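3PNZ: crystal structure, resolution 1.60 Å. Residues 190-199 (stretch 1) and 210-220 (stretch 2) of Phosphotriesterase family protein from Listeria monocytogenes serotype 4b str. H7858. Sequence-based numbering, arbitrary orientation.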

ATOM      1  N   ALA A 190      -9.572  -4.531   8.668  1.00 16.79           N
ATOM      2  CA  ALA A 190      -9.427  -4.466  10.125  1.00 15.82           C
ATOM      3  C   ALA A 190      -8.327  -5.402  10.612  1.00 18.46           C
ATOM      4  O   ALA A 190      -8.385  -5.920  11.722  1.00 16.35           O
ATOM      5  CB  ALA A 190     -10.766  -4.782  10.824  1.00 17.13           C
ATOM      6  N   GLY A 191      -7.322  -5.632   9.776  1.00 14.66           N
ATOM      7  CA  GLY A 191      -6.201  -6.450  10.206  1.00 14.09           C
ATOM      8  C   GLY A 191      -6.499  -7.931  10.361  1.00 16.41           C
ATOM      9  O   GLY A 191      -5.749  -8.652  11.026  1.00 16.20           O
ATOM     10  N   THR A 192      -7.585  -8.396   9.747  1.00 13.69           N
ATOM     11  CA  THR A 192      -7.946  -9.808   9.821  1.00 13.90           C
ATOM     12  C   THR A 192      -7.477 -10.633   8.614  1.00 14.58           C
ATOM     13  O   THR A 192      -7.209 -10.099   7.536  1.00 15.99           O
ATOM     14  CB  THR A 192      -9.472  -9.989   9.962  1.00 15.95           C
ATOM     15  OG1 THR A 192     -10.115  -9.565   8.752  1.00 14.86           O
ATOM     16  CG2 THR A 192     -10.005  -9.168  11.136  1.00 16.04           C
ATOM     17  N   MET A 193      -7.373 -11.939   8.837  1.00 14.60           N
ATOM     18  CA  MET A 193      -7.180 -12.945   7.791  1.00 16.38           C
ATOM     19  C   MET A 193      -5.744 -13.065   7.282  1.00 15.67           C
ATOM     20  O   MET A 193      -5.501 -13.737   6.282  1.00 15.52           O
ATOM     21  CB  MET A 193      -8.144 -12.734   6.621  1.00 17.80           C
ATOM     22  CG  MET A 193      -9.623 -12.707   7.040  1.00 17.25           C
ATOM     23  SD  MET A 193     -10.122 -14.131   8.067  1.00 19.05           S
ATOM     24  CE  MET A 193     -10.174 -15.427   6.843  1.00 19.58           C
ATOM     25  N   ALA A 194      -4.788 -12.453   7.977  1.00 15.85           N
ATOM     26  CA  ALA A 194      -3.399 -12.551   7.510  1.00 15.64           C
ATOM     27  C   ALA A 194      -2.923 -13.998   7.397  1.00 16.09           C
ATOM     28  O   ALA A 194      -2.274 -14.368   6.418  1.00 17.90           O
ATOM     29  CB  ALA A 194      -2.461 -11.746   8.397  1.00 16.36           C
ATOM     30  N   LEU A 195      -3.232 -14.823   8.394  1.00 15.98           N
ATOM     31  CA  LEU A 195      -2.748 -16.197   8.374  1.00 16.56           C
ATOM     32  C   LEU A 195      -3.385 -17.011   7.252  1.00 16.52           C
ATOM     33  O   LEU A 195      -2.744 -17.897   6.679  1.00 17.47           O
ATOM     34  CB  LEU A 195      -2.962 -16.870   9.726  1.00 16.40           C
ATOM     35  CG  LEU A 195      -2.224 -16.196  10.886  1.00 18.58           C
ATOM     36  CD1 LEU A 195      -2.627 -16.864  12.202  1.00 26.43           C
ATOM     37  CD2 LEU A 195      -0.713 -16.242  10.676  1.00 20.19           C
ATOM     38  N   GLU A 196      -4.646 -16.712   6.945  1.00 15.99           N
ATOM     39  CA  GLU A 196      -5.322 -17.385   5.845  1.00 16.68           C
ATOM     40  C   GLU A 196      -4.806 -16.915   4.478  1.00 17.26           C
ATOM     41  O   GLU A 196      -4.693 -17.721   3.548  1.00 19.03           O
ATOM     42  CB  GLU A 196      -6.838 -17.226   5.945  1.00 16.52           C
ATOM     43  CG  GLU A 196      -7.439 -17.981   7.140  1.00 18.32           C
ATOM     44  CD  GLU A 196      -7.239 -17.268   8.467  1.00 22.85           C
ATOM     45  OE1 GLU A 196      -6.798 -16.101   8.480  1.00 20.71           O
ATOM     46  OE2 GLU A 196      -7.542 -17.876   9.517  1.00 27.26           O
ATOM     47  N   GLN A 197      -4.500 -15.624   4.356  1.00 16.34           N
ATOM     48  CA  GLN A 197      -3.848 -15.121   3.152  1.00 15.31           C
ATOM     49  C   GLN A 197      -2.547 -15.883   2.948  1.00 18.22           C
ATOM     50  O   GLN A 197      -2.241 -16.337   1.847  1.00 18.00           O
ATOM     51  CB  GLN A 197      -3.518 -13.639   3.278  1.00 15.98           C
ATOM     52  CG  GLN A 197      -4.727 -12.712   3.254  1.00 18.11           C
ATOM     53  CD  GLN A 197      -4.312 -11.256   3.276  1.00 18.52           C
ATOM     54  OE1 GLN A 197      -3.136 -10.934   3.459  1.00 18.21           O
ATOM     55  NE2 GLN A 197      -5.276 -10.366   3.086  1.00 16.67           N
ATOM     56  N   ILE A 198      -1.787 -16.015   4.028  1.00 16.86           N
ATOM     57  CA  ILE A 198      -0.494 -16.693   3.978  1.00 18.22           C
ATOM     58  C   ILE A 198      -0.630 -18.147   3.519  1.00 21.52           C
ATOM     59  O   ILE A 198       0.188 -18.630   2.742  1.00 19.25           O
ATOM     60  CB  ILE A 198       0.250 -16.568   5.324  1.00 17.66           C
ATOM     61  CG1 ILE A 198       0.818 -15.149   5.461  1.00 19.72           C
ATOM     62  CG2 ILE A 198       1.332 -17.627   5.471  1.00 19.93           C
ATOM     63  CD1 ILE A 198       1.093 -14.731   6.886  1.00 19.59           C
ATOM     64  N   GLU A 199      -1.672 -18.840   3.973  1.00 18.14           N
ATOM     65  CA  GLU A 199      -1.857 -20.227   3.554  1.00 19.72           C
ATOM     66  C   GLU A 199      -2.082 -20.332   2.050  1.00 20.32           C
ATOM     67  O   GLU A 199      -1.566 -21.241   1.400  1.00 21.11           O
ATOM     68  CB  GLU A 199      -3.007 -20.889   4.313  1.00 21.38           C
ATOM     69  CG  GLU A 199      -2.625 -21.326   5.716  1.00 31.91           C
ATOM     70  CD  GLU A 199      -1.370 -22.190   5.731  1.00 35.36           C
ATOM     71  OE1 GLU A 199      -1.278 -23.124   4.903  1.00 34.64           O
ATOM     72  OE2 GLU A 199      -0.479 -21.931   6.570  1.00 33.61           O
TER
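Stretch 2 210-220: YLSIGHMDRNL

Stretch 2 runs back along stretch 1: strand 211-213 passes the helix that begins at Ala194 nearly antiparallel, at 161°, with the axes 10.8 Å apart at their closest. Side chains from both elements fill that spacing, meeting near their tips. Beyond the strand comes a turn; the chain closes on Gly191 by His215 and stays close through the 3-10 segment 216-218, where the CA atoms of Gly191 and Arg218 are 4.9 Å apart.

Ala194 and Ile198 of the helix meet Leu211, Ile213 and Met216. Ile198 CD1 meets Ile213 CD1 at 4.1 Å, and Ile198 CG1 lies 4.4 Å from Leu211 CD2. One turn earlier, Ala194 CB is 4.2 Å from Ile213 CD1 and 4.1 Å from Met216 CE; the CA-to-CB bond of Met216 points away, yet its bent m, m, p chain returns the methyl to the contact.

At the loop end the backbone of stretch 1 packs mainly against side chains of stretch 2, and against the carbonyl of His215. Gly191, with phi at 71°, brings its CA to 3.4 Å from His215 O; a CB here would clash with Asn219 CB. Ala190 C touches Arg218 CB at 3.4 Å, while Ala190 CB covers one face of the guanidinium, 3.8 Å from Arg218 NH2.

A single hydrogen bond joins the stretches, Asn219 ND2 to Gly191 O, 3.2 Å and nearly straight at 165°.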

ATOM      1  N   TYR A 210       8.333 -12.016   0.546  1.00 17.45           N
ATOM      2  CA  TYR A 210       8.009 -11.193  -0.622  1.00 14.77           C
ATOM      3  C   TYR A 210       6.709 -10.418  -0.441  1.00 18.36           C
ATOM      4  O   TYR A 210       6.267  -9.710  -1.349  1.00 17.85           O
ATOM      5  CB  TYR A 210       7.857 -12.064  -1.876  1.00 17.72           C
ATOM      6  CG  TYR A 210       9.113 -12.776  -2.345  1.00 18.01           C
ATOM      7  CD1 TYR A 210      10.350 -12.550  -1.748  1.00 18.73           C
ATOM      8  CD2 TYR A 210       9.048 -13.681  -3.395  1.00 17.23           C
ATOM      9  CE1 TYR A 210      11.495 -13.227  -2.199  1.00 19.16           C
ATOM     10  CE2 TYR A 210      10.184 -14.356  -3.854  1.00 18.10           C
ATOM     11  CZ  TYR A 210      11.399 -14.121  -3.246  1.00 19.17           C
ATOM     12  OH  TYR A 210      12.526 -14.790  -3.699  1.00 19.12           O
ATOM     13  N   LEU A 211       6.087 -10.586   0.720  1.00 16.32           N
ATOM     14  CA  LEU A 211       4.779  -9.990   0.991  1.00 16.94           C
ATOM     15  C   LEU A 211       4.878  -8.911   2.067  1.00 15.17           C
ATOM     16  O   LEU A 211       5.569  -9.100   3.065  1.00 17.25           O
ATOM     17  CB  LEU A 211       3.828 -11.085   1.486  1.00 15.68           C
ATOM     18  CG  LEU A 211       2.460 -10.637   2.029  1.00 16.57           C
ATOM     19  CD1 LEU A 211       1.566 -10.129   0.903  1.00 19.25           C
ATOM     20  CD2 LEU A 211       1.793 -11.808   2.754  1.00 18.34           C
ATOM     21  N   SER A 212       4.207  -7.776   1.866  1.00 14.73           N
ATOM     22  CA  SER A 212       3.940  -6.862   2.980  1.00 14.96           C
ATOM     23  C   SER A 212       2.441  -6.874   3.235  1.00 17.10           C
ATOM     24  O   SER A 212       1.640  -6.805   2.300  1.00 16.83           O
ATOM     25  CB  SER A 212       4.420  -5.434   2.705  1.00 17.02           C
ATOM     26  OG  SER A 212       3.867  -4.936   1.507  1.00 19.99           O
ATOM     27  N   ILE A 213       2.075  -6.978   4.503  1.00 15.91           N
ATOM     28  CA  ILE A 213       0.671  -7.096   4.870  1.00 15.94           C
ATOM     29  C   ILE A 213       0.181  -5.764   5.426  1.00 17.54           C
ATOM     30  O   ILE A 213       0.675  -5.275   6.447  1.00 17.68           O
ATOM     31  CB  ILE A 213       0.475  -8.226   5.880  1.00 15.05           C
ATOM     32  CG1 ILE A 213       0.997  -9.542   5.297  1.00 19.80           C
ATOM     33  CG2 ILE A 213      -1.012  -8.332   6.312  1.00 17.15           C
ATOM     34  CD1 ILE A 213       0.961 -10.684   6.268  1.00 19.83           C
ATOM     35  N   GLY A 214      -0.784  -5.173   4.732  1.00 17.09           N
ATOM     36  CA  GLY A 214      -1.315  -3.876   5.117  1.00 18.32           C
ATOM     37  C   GLY A 214      -2.245  -3.942   6.320  1.00 19.99           C
ATOM     38  O   GLY A 214      -2.850  -4.982   6.600  1.00 19.17           O
ATOM     39  N   HIS A 215      -2.319  -2.821   7.042  1.00 18.33           N
ATOM     40  CA  HIS A 215      -3.287  -2.599   8.121  1.00 17.57           C
ATOM     41  C   HIS A 215      -3.106  -3.494   9.352  1.00 18.51           C
ATOM     42  O   HIS A 215      -4.062  -3.783  10.061  1.00 17.96           O
ATOM     43  CB  HIS A 215      -4.727  -2.660   7.575  1.00 18.81           C
ATOM     44  CG  HIS A 215      -4.892  -1.930   6.282  1.00 22.35           C
ATOM     45  ND1 HIS A 215      -4.345  -0.683   6.061  1.00 26.26           N
ATOM     46  CD2 HIS A 215      -5.493  -2.287   5.122  1.00 22.69           C
ATOM     47  CE1 HIS A 215      -4.617  -0.295   4.828  1.00 26.41           C
ATOM     48  NE2 HIS A 215      -5.317  -1.248   4.239  1.00 23.94           N
ATOM     49  N   MET A 216      -1.871  -3.911   9.628  1.00 15.69           N
ATOM     50  CA  MET A 216      -1.623  -4.707  10.827  1.00 15.33           C
ATOM     51  C   MET A 216      -1.908  -3.929  12.121  1.00 17.40           C
ATOM     52  O   MET A 216      -2.180  -4.519  13.169  1.00 19.21           O
ATOM     53  CB  MET A 216      -0.190  -5.259  10.810  1.00 17.49           C
ATOM     54  CG  MET A 216       0.014  -6.382   9.804  1.00 17.74           C
ATOM     55  SD  MET A 216      -0.746  -7.944  10.293  1.00 21.07           S
ATOM     56  CE  MET A 216      -2.392  -7.776   9.590  1.00 16.77           C
ATOM     57  N   ASP A 217      -1.880  -2.604  12.031  1.00 16.54           N
ATOM     58  CA  ASP A 217      -2.193  -1.739  13.165  1.00 18.86           C
ATOM     59  C   ASP A 217      -3.673  -1.775  13.547  1.00 19.27           C
ATOM     60  O   ASP A 217      -4.056  -1.200  14.565  1.00 18.48           O
ATOM     61  CB  ASP A 217      -1.858  -0.301  12.806  1.00 20.94           C
ATOM     62  CG  ASP A 217      -2.552   0.126  11.540  1.00 23.45           C
ATOM     63  OD1 ASP A 217      -2.103  -0.311  10.470  1.00 22.80           O
ATOM     64  OD2 ASP A 217      -3.590   0.829  11.607  1.00 28.44           O
ATOM     65  N   ARG A 218      -4.506  -2.422  12.735  1.00 17.08           N
ATOM     66  CA  ARG A 218      -5.941  -2.479  13.041  1.00 18.04           C
ATOM     67  C   ARG A 218      -6.286  -3.621  13.997  1.00 19.41           C
ATOM     68  O   ARG A 218      -7.389  -3.665  14.545  1.00 21.93           O
ATOM     69  CB  ARG A 218      -6.785  -2.596  11.766  1.00 16.64           C
ATOM     70  CG  ARG A 218      -6.768  -1.356  10.863  1.00 20.34           C
ATOM     71  CD  ARG A 218      -7.572  -0.182  11.454  1.00 22.13           C
ATOM     72  NE  ARG A 218      -8.947  -0.571  11.761  1.00 21.66           N
ATOM     73  CZ  ARG A 218      -9.932  -0.619  10.866  1.00 26.34           C
ATOM     74  NH1 ARG A 218      -9.700  -0.288   9.601  1.00 24.57           N
ATOM     75  NH2 ARG A 218     -11.153  -1.001  11.233  1.00 25.18           N
ATOM     76  N   ASN A 219      -5.347  -4.544  14.188  1.00 16.33           N
ATOM     77  CA  ASN A 219      -5.585  -5.724  15.022  1.00 17.71           C
ATOM     78  C   ASN A 219      -4.373  -5.865  15.943  1.00 16.94           C
ATOM     79  O   ASN A 219      -3.429  -6.605  15.648  1.00 17.17           O
ATOM     80  CB  ASN A 219      -5.771  -6.936  14.105  1.00 15.28           C
ATOM     81  CG  ASN A 219      -6.233  -8.178  14.828  1.00 17.04           C
ATOM     82  OD1 ASN A 219      -6.355  -8.206  16.056  1.00 18.50           O
ATOM     83  ND2 ASN A 219      -6.502  -9.231  14.053  1.00 18.58           N
ATOM     84  N   LEU A 220      -4.390  -5.114  17.044  1.00 16.40           N
ATOM     85  CA  LEU A 220      -3.202  -4.956  17.880  1.00 16.86           C
ATOM     86  C   LEU A 220      -3.103  -6.099  18.878  1.00 17.65           C
ATOM     87  O   LEU A 220      -3.438  -5.958  20.054  1.00 20.09           O
ATOM     88  CB  LEU A 220      -3.224  -3.594  18.591  1.00 17.75           C
ATOM     89  CG  LEU A 220      -3.195  -2.401  17.630  1.00 17.75           C
ATOM     90  CD1 LEU A 220      -3.415  -1.065  18.361  1.00 19.43           C
ATOM     91  CD2 LEU A 220      -1.881  -2.388  16.839  1.00 21.00           C
TER